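Side-chain contacts in Lmo0181 protein (Listeria monocytogenes serovar 1/2a, PDB 5F7V), which binds the cyclic alpha-glucan cycloalternan as the substrate-binding lipoprotein of an ABC transport system, probably handing the sugar on for uptake: residues K38-I43 with A297-S302; H214-V219 with E373-G378. All blocks are in the same frame, centred on the assembly; numbering follows the deposited sequence.

Overall arrangement
Contacts 1 and 2 lie on opposite sides of the chain's centre, with their own centres about 48 Å apart, and share no helix or strand. Contact 1 is a surface contact: a turn between helix 27-39 and strand 43-49 rests on helix 294-306 through one isoleucine, one asparagine and one methylene, CD, of a lysine. Contact 2 is partly buried and joins two helix ends, 206-220 and 361-376, by branched aliphatic side chains and a threonine methyl. Across both interfaces the touching is by van der Waals contact. The chemistry follows burial: a long amphipathic side chain serves at the surface, whereas compact branched groups fill the better-covered helix pair.

Contact 1. Residues K38-I43 with A297-S302; sequences KQNPDI and AFKFAS
Where helix 27-39 ends, Asn-40 to Ile-43 form a type I turn closed by Ile-43 N to Asn-40 O, and this turn faces helix 294-306 with the CA atoms of Asn-40 and Lys-299 8.7 Å apart. Lys-299 makes the contact with the middle of its side chain. Its CD meets Ile-43 CD1 at 3.8 Å, the two chains crossing at about a right angle, and lies 4.1 Å from Asn-40 OD1, a looser approach. Ile-43 suits this place because its longer branch is extended (chi2 171°), which carries the terminal methyl out to the helix; the same side chain also touches Ala-296. Lys-299 is straight as far as CE and bends only at the last torsion (chi4 -58°), turning NZ out of line with the methylenes. The ammonium makes a long, weak ion pair with Glu-295, one turn earlier. Asn-40 ND2 donates a hydrogen bond to Phe-36 O in the last turn of helix 27-39, and this bond helps fix the amide beside the lysine. The contact therefore uses lysine as an amphipathic residue: its CD methylene packs against the end of an aliphatic side chain at the protein surface while its charged end keeps that weak ion pair.

Contact 2. Residues H214-V219 with E373-G378; sequences HLTNEV and EKVLNG
Thr-216 lays its methyl against two side chains of helix 361-376: CG2 is 3.7 Å from Val-375 CG1 and 3.9 Å from Leu-376 CD2. Its CB also touches Val-375 CG1, at 3.8 Å, and the two side chains cross at about a right angle. With chi1 at 62°, OG1 sits between the backbone N and the carbonyl carbon and makes a weak hydrogen bond to Leu-212 O, one turn back. Threonine fits this buried position because its hydroxyl can turn to its own helix while its methyl packs like that of a valine.

One turn further along, Val-219 meets the same leucine methyl. Leu-376 CD2 stands 3.8 Å from Val-219 CB and 3.9 Å from its CG2, so a single methyl touches both Thr-216 and Val-219. Leu-376 leaves its backbone across the line to helix 206-220, yet its end comes nearer: chi2 of -177° extends CD1 away from CA and turns the other methyl, CD2, out to the side, where it meets that helix. Leucine suits the place by reaching further than a valine, whereas Val-375, already directed at the partner helix, needs only its short branch. Pro-382 borders the contact, touching both Thr-216 and Val-375, and Pro-228 lies against Leu-376.

Just beyond, helix 361-376 ends in a Schellman motif, where Gly-378 takes the positive phi and its N bonds to Val-375 O. The arrangement is a close apolar helix-helix contact, with CA atoms of Thr-216 and Leu-376 6.1 Å apart, joining helices 206-220 and 361-376 of a periplasmic-binding-protein-like fold.

Contact 1. Residues K38-I43 with A297-S302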
ATOM      1  N   LYS A  38     -18.599   1.695  22.876  1.00  9.98           N
ATOM      2  CA  LYS A  38     -18.976   0.965  24.071  1.00 10.75           C
ATOM      3  C   LYS A  38     -18.017   1.229  25.238  1.00 10.94           C
ATOM      4  O   LYS A  38     -18.452   1.470  26.385  1.00 11.54           O
ATOM      5  CB  LYS A  38     -18.969  -0.540  23.795  1.00 11.21           C
ATOM      6  CG  LYS A  38     -19.156  -1.452  25.000  1.00 12.16           C
ATOM      7  CD  LYS A  38     -20.476  -1.243  25.691  1.00 12.90           C
ATOM      8  CE  LYS A  38     -20.566  -2.056  26.973  1.00 13.95           C
ATOM      9  NZ  LYS A  38     -21.916  -1.903  27.542  1.00 14.85           N
ATOM     10  N   GLN A  39     -16.735   1.183  24.907  1.00 10.72           N
ATOM     11  CA  GLN A  39     -15.654   1.394  25.875  1.00 11.23           C
ATOM     12  C   GLN A  39     -15.422   2.865  26.203  1.00 11.22           C
ATOM     13  O   GLN A  39     -14.741   3.152  27.178  1.00 11.85           O
ATOM     14  CB  GLN A  39     -14.370   0.737  25.371  1.00 11.43           C
ATOM     15  CG  GLN A  39     -14.513  -0.782  25.207  1.00 12.22           C
ATOM     16  CD  GLN A  39     -13.237  -1.486  24.731  1.00 12.82           C
ATOM     17  OE1 GLN A  39     -12.206  -0.854  24.572  1.00 12.88           O
ATOM     18  NE2 GLN A  39     -13.291  -2.790  24.526  1.00 13.86           N
ATOM     19  N   ASN A  40     -15.968   3.782  25.409  1.00 10.87           N
ATOM     20  CA  ASN A  40     -15.771   5.216  25.639  1.00 11.12           C
ATOM     21  C   ASN A  40     -17.126   5.917  25.497  1.00 11.53           C
ATOM     22  O   ASN A  40     -17.388   6.581  24.491  1.00 10.82           O
ATOM     23  CB  ASN A  40     -14.742   5.837  24.679  1.00 10.73           C
ATOM     24  CG  ASN A  40     -13.382   5.209  24.804  1.00 10.93           C
ATOM     25  OD1 ASN A  40     -12.536   5.720  25.548  1.00 12.45           O
ATOM     26  ND2 ASN A  40     -13.171   4.088  24.174  1.00 10.53           N
ATOM     27  N   PRO A  41     -17.995   5.762  26.508  1.00 12.53           N
ATOM     28  CA  PRO A  41     -19.404   6.190  26.311  1.00 13.21           C
ATOM     29  C   PRO A  41     -19.610   7.693  26.070  1.00 13.95           C
ATOM     30  O   PRO A  41     -20.694   8.110  25.657  1.00 14.93           O
ATOM     31  CB  PRO A  41     -20.124   5.735  27.601  1.00 14.11           C
ATOM     32  CG  PRO A  41     -19.036   5.439  28.556  1.00 14.24           C
ATOM     33  CD  PRO A  41     -17.782   5.091  27.800  1.00 13.27           C
ATOM     34  N   ASP A  42     -18.586   8.501  26.328  1.00 14.07           N
ATOM     35  CA  ASP A  42     -18.709   9.935  26.160  1.00 14.93           C
ATOM     36  C   ASP A  42     -18.266  10.392  24.772  1.00 13.61           C
ATOM     37  O   ASP A  42     -18.315  11.594  24.501  1.00 14.12           O
ATOM     38  CB  ASP A  42     -17.870  10.681  27.209  1.00 16.67           C
ATOM     39  CG  ASP A  42     -18.460  10.678  28.585  1.00 18.69           C
ATOM     40  OD1 ASP A  42     -19.658  10.394  28.788  1.00 19.78           O
ATOM     41  OD2 ASP A  42     -17.673  11.034  29.495  1.00 21.24           O
ATOM     42  N   ILE A  43     -17.824   9.484  23.899  1.00 11.91           N
ATOM     43  CA  ILE A  43     -17.241   9.869  22.608  1.00 11.07           C
ATOM     44  C   ILE A  43     -17.987   9.172  21.491  1.00 10.54           C
ATOM     45  O   ILE A  43     -18.148   7.952  21.523  1.00 10.40           O
ATOM     46  CB  ILE A  43     -15.727   9.551  22.530  1.00 10.27           C
ATOM     47  CG1 ILE A  43     -14.942  10.186  23.685  1.00 10.95           C
ATOM     48  CG2 ILE A  43     -15.181  10.034  21.193  1.00  9.76           C
ATOM     49  CD1 ILE A  43     -13.502   9.727  23.780  1.00 10.69           C
ATOM     50  N   ALA A 297      -9.935  12.518  20.080  1.00  6.85           N
ATOM     51  CA  ALA A 297      -9.376  12.037  18.801  1.00  6.28           C
ATOM     52  C   ALA A 297      -8.200  11.119  19.044  1.00  5.92           C
ATOM     53  O   ALA A 297      -8.089  10.073  18.408  1.00  5.58           O
ATOM     54  CB  ALA A 297      -9.013  13.220  17.934  1.00  6.28           C
ATOM     55  N   PHE A 298      -7.333  11.499  19.983  1.00  6.13           N
ATOM     56  CA  PHE A 298      -6.244  10.652  20.381  1.00  6.04           C
ATOM     57  C   PHE A 298      -6.700   9.327  20.950  1.00  6.18           C
ATOM     58  O   PHE A 298      -6.125   8.277  20.643  1.00  5.92           O
ATOM     59  CB  PHE A 298      -5.309  11.359  21.373  1.00  6.52           C
ATOM     60  CG  PHE A 298      -4.216  10.449  21.829  1.00  6.64           C
ATOM     61  CD1 PHE A 298      -3.148  10.173  20.982  1.00  6.37           C
ATOM     62  CD2 PHE A 298      -4.312   9.772  23.024  1.00  7.13           C
ATOM     63  CE1 PHE A 298      -2.175   9.258  21.365  1.00  6.59           C
ATOM     64  CE2 PHE A 298      -3.328   8.887  23.404  1.00  7.38           C
ATOM     65  CZ  PHE A 298      -2.240   8.640  22.580  1.00  7.11           C
ATOM     66  N   LYS A 299      -7.759   9.349  21.758  1.00  6.82           N
ATOM     67  CA  LYS A 299      -8.240   8.082  22.325  1.00  7.33           C
ATOM     68  C   LYS A 299      -8.709   7.151  21.204  1.00  6.73           C
ATOM     69  O   LYS A 299      -8.480   5.940  21.239  1.00  6.76           O
ATOM     70  CB  LYS A 299      -9.371   8.304  23.302  1.00  8.51           C
ATOM     71  CG  LYS A 299      -8.902   8.827  24.641  1.00  9.62           C
ATOM     72  CD  LYS A 299     -10.133   9.063  25.494  1.00 11.07           C
ATOM     73  CE  LYS A 299      -9.795   9.652  26.814  1.00 12.42           C
ATOM     74  NZ  LYS A 299      -8.855   8.781  27.543  1.00 13.11           N
ATOM     75  N   PHE A 300      -9.381   7.700  20.205  1.00  6.34           N
ATOM     76  CA  PHE A 300      -9.791   6.887  19.073  1.00  6.02           C
ATOM     77  C   PHE A 300      -8.561   6.396  18.288  1.00  5.50           C
ATOM     78  O   PHE A 300      -8.498   5.199  17.933  1.00  5.42           O
ATOM     79  CB  PHE A 300     -10.714   7.692  18.159  1.00  6.02           C
ATOM     80  CG  PHE A 300     -11.150   6.903  16.952  1.00  5.89           C
ATOM     81  CD1 PHE A 300     -11.978   5.806  17.121  1.00  6.29           C
ATOM     82  CD2 PHE A 300     -10.644   7.182  15.681  1.00  5.53           C
ATOM     83  CE1 PHE A 300     -12.356   5.039  16.022  1.00  6.29           C
ATOM     84  CE2 PHE A 300     -11.037   6.441  14.601  1.00  5.54           C
ATOM     85  CZ  PHE A 300     -11.876   5.366  14.765  1.00  5.88           C
ATOM     86  N   ALA A 301      -7.579   7.258  18.007  1.00  5.29           N
ATOM     87  CA  ALA A 301      -6.364   6.827  17.337  1.00  5.03           C
ATOM     88  C   ALA A 301      -5.637   5.731  18.078  1.00  5.25           C
ATOM     89  O   ALA A 301      -5.131   4.771  17.473  1.00  5.05           O
ATOM     90  CB  ALA A 301      -5.433   8.019  17.076  1.00  5.01           C
ATOM     91  N   SER A 302      -5.548   5.881  19.399  0.70  5.63           N
ATOM     92  CA  SER A 302      -4.884   4.910  20.247  0.70  6.03           C
ATOM     93  C   SER A 302      -5.626   3.577  20.230  0.70  6.12           C
ATOM     94  O   SER A 302      -5.013   2.513  20.144  0.70  6.16           O
ATOM     95  CB  SER A 302      -4.729   5.468  21.664  0.70  6.68           C
ATOM     96  OG  SER A 302      -4.039   4.506  22.460  0.70  7.31           O
TER

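Contact 2. Residues H214-V219 with E373-G378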
ATOM      1  N   HIS A 214      11.333  -4.271 -18.127  1.00  3.77           N
ATOM      2  CA  HIS A 214      10.758  -5.546 -17.737  1.00  3.96           C
ATOM      3  C   HIS A 214       9.243  -5.395 -17.555  1.00  3.88           C
ATOM      4  O   HIS A 214       8.477  -6.250 -18.007  1.00  4.19           O
ATOM      5  CB  HIS A 214      11.514  -6.045 -16.499  1.00  4.10           C
ATOM      6  CG  HIS A 214      10.681  -6.824 -15.535  1.00  4.24           C
ATOM      7  ND1 HIS A 214      10.255  -8.139 -15.694  1.00  4.53           N
ATOM      8  CD2 HIS A 214      10.254  -6.423 -14.317  1.00  4.44           C
ATOM      9  CE1 HIS A 214       9.571  -8.478 -14.620  1.00  4.41           C
ATOM     10  NE2 HIS A 214       9.567  -7.470 -13.783  1.00  4.54           N
ATOM     11  N   LEU A 215       8.799  -4.341 -16.870  1.00  3.83           N
ATOM     12  CA  LEU A 215       7.355  -4.077 -16.695  1.00  3.84           C
ATOM     13  C   LEU A 215       6.668  -3.679 -18.002  1.00  3.97           C
ATOM     14  O   LEU A 215       5.617  -4.227 -18.360  1.00  4.00           O
ATOM     15  CB  LEU A 215       7.091  -2.994 -15.660  1.00  3.84           C
ATOM     16  CG  LEU A 215       7.603  -3.329 -14.248  1.00  3.80           C
ATOM     17  CD1 LEU A 215       7.417  -2.107 -13.372  1.00  3.92           C
ATOM     18  CD2 LEU A 215       6.936  -4.556 -13.665  1.00  3.79           C
ATOM     19  N   THR A 216       7.234  -2.723 -18.743  1.00  4.04           N
ATOM     20  CA  THR A 216       6.483  -2.196 -19.890  1.00  4.24           C
ATOM     21  C   THR A 216       6.446  -3.178 -21.042  1.00  4.57           C
ATOM     22  O   THR A 216       5.423  -3.222 -21.749  1.00  4.52           O
ATOM     23  CB  THR A 216       7.012  -0.830 -20.323  1.00  4.30           C
ATOM     24  OG1 THR A 216       8.367  -0.943 -20.730  1.00  4.36           O
ATOM     25  CG2 THR A 216       6.917   0.207 -19.212  1.00  4.20           C
ATOM     26  N   ASN A 217       7.494  -3.986 -21.213  1.00  4.90           N
ATOM     27  CA  ASN A 217       7.457  -4.956 -22.303  1.00  5.46           C
ATOM     28  C   ASN A 217       6.367  -5.984 -22.105  1.00  5.44           C
ATOM     29  O   ASN A 217       5.857  -6.508 -23.117  1.00  5.46           O
ATOM     30  CB  ASN A 217       8.787  -5.693 -22.402  1.00  5.86           C
ATOM     31  CG  ASN A 217       9.839  -4.989 -23.214  1.00  6.70           C
ATOM     32  OD1 ASN A 217       9.574  -3.990 -23.844  1.00  7.92           O
ATOM     33  ND2 ASN A 217      11.016  -5.575 -23.247  1.00  7.15           N
ATOM     34  N   GLU A 218       5.987  -6.295 -20.869  1.00  5.48           N
ATOM     35  CA  GLU A 218       4.866  -7.222 -20.668  1.00  5.77           C
ATOM     36  C   GLU A 218       3.586  -6.704 -21.267  1.00  5.59           C
ATOM     37  O   GLU A 218       2.736  -7.461 -21.751  1.00  5.57           O
ATOM     38  CB  GLU A 218       4.659  -7.451 -19.182  1.00  6.32           C
ATOM     39  CG  GLU A 218       5.799  -8.260 -18.614  1.00  7.50           C
ATOM     40  CD  GLU A 218       5.583  -8.753 -17.214  1.00  9.08           C
ATOM     41  OE1 GLU A 218       4.928  -8.026 -16.441  1.00  9.84           O
ATOM     42  OE2 GLU A 218       6.155  -9.845 -16.933  1.00 11.82           O
ATOM     43  N   VAL A 219       3.425  -5.387 -21.281  1.00  5.47           N
ATOM     44  CA  VAL A 219       2.231  -4.784 -21.872  1.00  5.84           C
ATOM     45  C   VAL A 219       2.405  -4.566 -23.374  1.00  6.48           C
ATOM     46  O   VAL A 219       1.493  -4.890 -24.146  1.00  7.14           O
ATOM     47  CB  VAL A 219       1.922  -3.426 -21.196  1.00  5.68           C
ATOM     48  CG1 VAL A 219       0.842  -2.656 -21.949  1.00  5.96           C
ATOM     49  CG2 VAL A 219       1.563  -3.685 -19.745  1.00  5.54           C
ATOM     50  N   GLU A 373       2.634   5.888 -18.099  1.00  5.43           N
ATOM     51  CA  GLU A 373       1.461   5.620 -18.903  1.00  6.43           C
ATOM     52  C   GLU A 373       1.754   5.855 -20.379  1.00  6.18           C
ATOM     53  O   GLU A 373       1.319   5.114 -21.262  1.00  6.05           O
ATOM     54  CB  GLU A 373       0.284   6.474 -18.407  1.00  7.66           C
ATOM     55  CG  GLU A 373      -1.022   6.088 -19.062  1.00  9.47           C
ATOM     56  CD  GLU A 373      -1.743   4.970 -18.372  1.00 11.13           C
ATOM     57  OE1 GLU A 373      -1.129   4.227 -17.568  1.00 13.25           O
ATOM     58  OE2 GLU A 373      -2.971   4.876 -18.684  1.00 13.59           O
ATOM     59  N   LYS A 374       2.497   6.906 -20.677  1.00  5.95           N
ATOM     60  CA  LYS A 374       2.838   7.182 -22.073  1.00  6.24           C
ATOM     61  C   LYS A 374       3.639   6.022 -22.645  1.00  5.80           C
ATOM     62  O   LYS A 374       3.486   5.728 -23.830  1.00  5.70           O
ATOM     63  CB  LYS A 374       3.641   8.476 -22.243  1.00  7.04           C
ATOM     64  CG  LYS A 374       2.857   9.755 -22.019  1.00  8.03           C
ATOM     65  CD  LYS A 374       3.767  10.965 -22.048  1.00  9.53           C
ATOM     66  CE  LYS A 374       3.107  12.230 -21.566  1.00 11.56           C
ATOM     67  NZ  LYS A 374       4.101  13.331 -21.600  1.00 12.73           N
ATOM     68  N   VAL A 375       4.520   5.376 -21.887  1.00  5.25           N
ATOM     69  CA  VAL A 375       5.228   4.216 -22.452  1.00  5.20           C
ATOM     70  C   VAL A 375       4.243   3.104 -22.746  1.00  5.48           C
ATOM     71  O   VAL A 375       4.274   2.506 -23.815  1.00  5.63           O
ATOM     72  CB  VAL A 375       6.294   3.715 -21.467  1.00  4.85           C
ATOM     73  CG1 VAL A 375       7.037   2.542 -22.092  1.00  4.87           C
ATOM     74  CG2 VAL A 375       7.227   4.844 -21.045  1.00  4.80           C
ATOM     75  N   LEU A 376       3.343   2.872 -21.816  1.00  5.47           N
ATOM     76  CA  LEU A 376       2.356   1.779 -22.011  1.00  5.95           C
ATOM     77  C   LEU A 376       1.432   1.981 -23.180  1.00  6.42           C
ATOM     78  O   LEU A 376       0.997   0.995 -23.755  1.00  6.99           O
ATOM     79  CB  LEU A 376       1.513   1.578 -20.748  1.00  5.95           C
ATOM     80  CG  LEU A 376       2.251   1.180 -19.462  1.00  5.91           C
ATOM     81  CD1 LEU A 376       1.214   0.977 -18.385  1.00  6.19           C
ATOM     82  CD2 LEU A 376       3.071  -0.068 -19.726  1.00  6.23           C
ATOM     83  N   ASN A 377       1.175   3.241 -23.549  1.00  6.60           N
ATOM     84  CA  ASN A 377       0.292   3.569 -24.653  1.00  7.15           C
ATOM     85  C   ASN A 377       1.041   3.707 -25.967  1.00  7.08           C
ATOM     86  O   ASN A 377       0.427   3.991 -26.998  1.00  7.71           O
ATOM     87  CB  ASN A 377      -0.463   4.860 -24.343  1.00  7.64           C
ATOM     88  CG  ASN A 377      -1.486   4.703 -23.237  1.00  8.17           C
ATOM     89  OD1 ASN A 377      -2.000   3.618 -23.001  1.00  9.23           O
ATOM     90  ND2 ASN A 377      -1.838   5.812 -22.594  1.00  8.82           N
ATOM     91  N   GLY A 378       2.353   3.500 -25.964  1.00  6.72           N
ATOM     92  CA  GLY A 378       3.080   3.633 -27.212  1.00  6.94           C
ATOM     93  C   GLY A 378       3.393   5.045 -27.615  1.00  6.99           C
ATOM     94  O   GLY A 378       3.516   5.315 -28.808  1.00  7.28           O
TER